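Local coordinates for protein beta-N-acetylhexosaminidase (Streptomyces plicatus, PDB 1HP5) that hydrolyses terminal N-acetylhexosamine residues from glycoconjugates and oligosaccharides, probably by a substrate-assisted retaining mechanism as in other family 20 glycosidases, at residues M163-R168 with H192-D197. Residues are numbered along the deposited sequence; the frame is centred on the assembly and turned at random.
With NGT (3ar,5R,6S,7R,7ar-5-hydroxymethyl-2-methyl-5,6,7,7a-tetrahydro-3ah-pyrano[3,2-D]thiazole-6,7-diol), chain F.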
loop_
_atom_site.group_PDB
_atom_site.type_symbol
_atom_site.label_atom_id
_atom_site.label_comp_id
_atom_site.label_asym_id
_atom_site.label_seq_id
_atom_site.Cartn_x
_atom_site.Cartn_y
_atom_site.Cartn_z
ATOM N N MET A 163 3.698 -1.262 -0.514
ATOM C CA MET A 163 4.845 -1.252 0.369
ATOM C C MET A 163 5.791 -0.142 -0.046
ATOM O O MET A 163 5.933 0.150 -1.235
ATOM C CB MET A 163 5.596 -2.588 0.312
ATOM C CG MET A 163 6.782 -2.652 1.284
ATOM S SD MET A 163 8.110 -3.792 0.793
ATOM C CE MET A 163 9.013 -2.742 -0.384
ATOM N N LEU A 164 6.418 0.491 0.937
ATOM C CA LEU A 164 7.402 1.517 0.639
ATOM C C LEU A 164 8.682 1.123 1.354
ATOM O O LEU A 164 8.684 0.887 2.561
ATOM C CB LEU A 164 6.963 2.907 1.116
ATOM C CG LEU A 164 8.026 3.986 0.832
ATOM C CD1 LEU A 164 8.225 4.141 -0.678
ATOM C CD2 LEU A 164 7.610 5.313 1.449
ATOM N N ASP A 165 9.764 1.033 0.593
ATOM C CA ASP A 165 11.071 0.697 1.133
ATOM C C ASP A 165 11.719 2.009 1.585
ATOM O O ASP A 165 12.035 2.866 0.758
ATOM C CB ASP A 165 11.907 0.023 0.032
ATOM C CG ASP A 165 13.377 -0.120 0.393
ATOM O OD1 ASP A 165 13.770 0.188 1.539
ATOM O OD2 ASP A 165 14.148 -0.553 -0.491
ATOM N N VAL A 166 11.893 2.180 2.892
ATOM C CA VAL A 166 12.531 3.392 3.395
ATOM C C VAL A 166 13.918 3.063 3.932
ATOM O O VAL A 166 14.564 3.890 4.582
ATOM C CB VAL A 166 11.685 4.086 4.496
ATOM C CG1 VAL A 166 10.305 4.467 3.927
ATOM C CG2 VAL A 166 11.540 3.179 5.709
ATOM N N SER A 167 14.374 1.846 3.639
ATOM C CA SER A 167 15.684 1.386 4.079
ATOM C C SER A 167 16.785 1.701 3.066
ATOM O O SER A 167 17.864 2.153 3.447
ATOM C CB SER A 167 15.655 -0.120 4.346
ATOM O OG SER A 167 14.746 -0.430 5.392
ATOM N N ARG A 168 16.524 1.457 1.784
ATOM C CA ARG A 168 17.516 1.725 0.739
ATOM C C ARG A 168 17.749 3.228 0.659
ATOM O O ARG A 168 18.889 3.690 0.665
ATOM C CB ARG A 168 17.036 1.149 -0.594
ATOM C CG ARG A 168 17.338 -0.346 -0.731
ATOM C CD ARG A 168 17.190 -1.114 0.595
ATOM N NE ARG A 168 17.605 -2.504 0.424
ATOM C CZ ARG A 168 16.871 -3.433 -0.181
ATOM N NH1 ARG A 168 15.672 -3.128 -0.660
ATOM N NH2 ARG A 168 17.352 -4.656 -0.346
ATOM N N HIS A 192 2.576 -1.368 3.972
ATOM C CA HIS A 192 3.699 -2.183 4.409
ATOM C C HIS A 192 4.943 -1.302 4.350
ATOM O O HIS A 192 5.260 -0.749 3.302
ATOM C CB HIS A 192 3.819 -3.385 3.459
ATOM C CG HIS A 192 5.054 -4.212 3.648
ATOM N ND1 HIS A 192 5.423 -5.195 2.754
ATOM C CD2 HIS A 192 5.996 -4.214 4.620
ATOM C CE1 HIS A 192 6.541 -5.766 3.168
ATOM N NE2 HIS A 192 6.910 -5.190 4.297
ATOM N N LEU A 193 5.625 -1.147 5.483
ATOM C CA LEU A 193 6.834 -0.331 5.529
ATOM C C LEU A 193 8.053 -1.210 5.798
ATOM O O LEU A 193 8.137 -1.887 6.829
ATOM C CB LEU A 193 6.727 0.742 6.619
ATOM C CG LEU A 193 5.686 1.854 6.421
ATOM C CD1 LEU A 193 5.646 2.742 7.656
ATOM C CD2 LEU A 193 6.039 2.674 5.191
ATOM N N HIS A 194 8.981 -1.203 4.848
ATOM C CA HIS A 194 10.214 -1.980 4.948
ATOM C C HIS A 194 11.144 -1.078 5.754
ATOM O O HIS A 194 11.888 -0.262 5.192
ATOM C CB HIS A 194 10.774 -2.225 3.546
ATOM C CG HIS A 194 11.817 -3.296 3.482
ATOM N ND1 HIS A 194 11.510 -4.639 3.528
ATOM C CD2 HIS A 194 13.165 -3.222 3.364
ATOM C CE1 HIS A 194 12.622 -5.346 3.438
ATOM N NE2 HIS A 194 13.640 -4.511 3.339
ATOM N N LEU A 195 11.081 -1.234 7.073
ATOM C CA LEU A 195 11.836 -0.412 8.005
ATOM C C LEU A 195 13.302 -0.725 8.213
ATOM O O LEU A 195 14.006 0.060 8.846
ATOM C CB LEU A 195 11.138 -0.422 9.363
ATOM C CG LEU A 195 9.730 0.173 9.357
ATOM C CD1 LEU A 195 9.067 -0.089 10.704
ATOM C CD2 LEU A 195 9.809 1.670 9.066
ATOM N N SER A 196 13.769 -1.861 7.711
ATOM C CA SER A 196 15.174 -2.195 7.889
ATOM C C SER A 196 15.695 -3.087 6.787
ATOM O O SER A 196 14.961 -3.890 6.216
ATOM C CB SER A 196 15.400 -2.886 9.236
ATOM O OG SER A 196 14.793 -4.169 9.265
ATOM N N ASP A 197 16.978 -2.934 6.492
ATOM C CA ASP A 197 17.617 -3.743 5.480
ATOM C C ASP A 197 19.123 -3.613 5.658
ATOM O O ASP A 197 19.592 -3.245 6.735
ATOM C CB ASP A 197 17.174 -3.296 4.084
ATOM C CG ASP A 197 17.200 -4.434 3.083
ATOM O OD1 ASP A 197 18.304 -4.786 2.617
ATOM O OD2 ASP A 197 16.122 -4.992 2.780
HETATM C C1 NGT F . 13.828 -8.472 -3.968
HETATM C C2 NGT F . 14.558 -8.308 -2.602
HETATM C C3 NGT F . 14.682 -6.801 -2.190
HETATM C C4 NGT F . 15.052 -5.888 -3.372
HETATM C C5 NGT F . 14.064 -6.102 -4.540
HETATM C C6 NGT F . 14.371 -5.254 -5.772
HETATM C C7 NGT F . 12.558 -9.145 -1.883
HETATM C C8 NGT F . 11.502 -9.795 -1.019
HETATM N N2 NGT F . 13.780 -9.019 -1.596
HETATM S S1 NGT F . 12.042 -8.523 -3.453
HETATM O O3 NGT F . 15.632 -6.667 -1.144
HETATM O O4 NGT F . 15.017 -4.538 -2.943
HETATM O O5 NGT F . 14.075 -7.520 -4.960
HETATM O O6 NGT F . 13.329 -5.372 -6.741
#
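Met163 lies against His192 where the parallel strands 159-165 and 190-194 run side by side, and its CG sits over one face of the imidazole, a CH-pi contact 3.4 Å from the ring centroid. The extended chi1 and chi2 (-177° and -154°) lay CG and then SD of Met163 over the ring, SD 3.5 Å from His192 CE1. Both ring nitrogens of His192 are bonded, to Glu250 and Glu444, which fixes its rotation. Backbone bonds Leu164 N to His192 O (2.9 Å) and His194 N to Leu164 O join the strands in this closely packed part. On the other side of the sheet the two segments touch only lightly, Leu164 CB against Leu193 CD2 (4.2 Å), and helix 230-242 covers this buried face. Where the chain leaves the strand, Val166 N makes a weak bond to His194 O. Ser167 OG donates to His194 O at 2.9 Å, from above the carbonyl plane. Beyond, Asp197 lies over one face of the Arg168 guanidinium, OD1 forming a salt bridge to NH2, while OD2 receives His194 NE2 at 2.6 Å on its anti lone pair. Asp165 OD2 lies in the guanidinium plane and bridges Arg168 NH1, which meets it from above the carboxylate plane; Asp165 OD1 accepts both Ser167 N, an Asx turn, and Arg168 N. Thus held, Arg168 NH1 donates to NGT O4 and NH2 to NGT O3, each at 2.8 Å. A leucine in its place would probably lose both sugar bonds and leave Asp165 and Asp197 without their shared cation. Joined through helix 173-184, the strands form a beta-alpha-beta unit of the TIM barrel, whose C-terminal loops help build the NGT site.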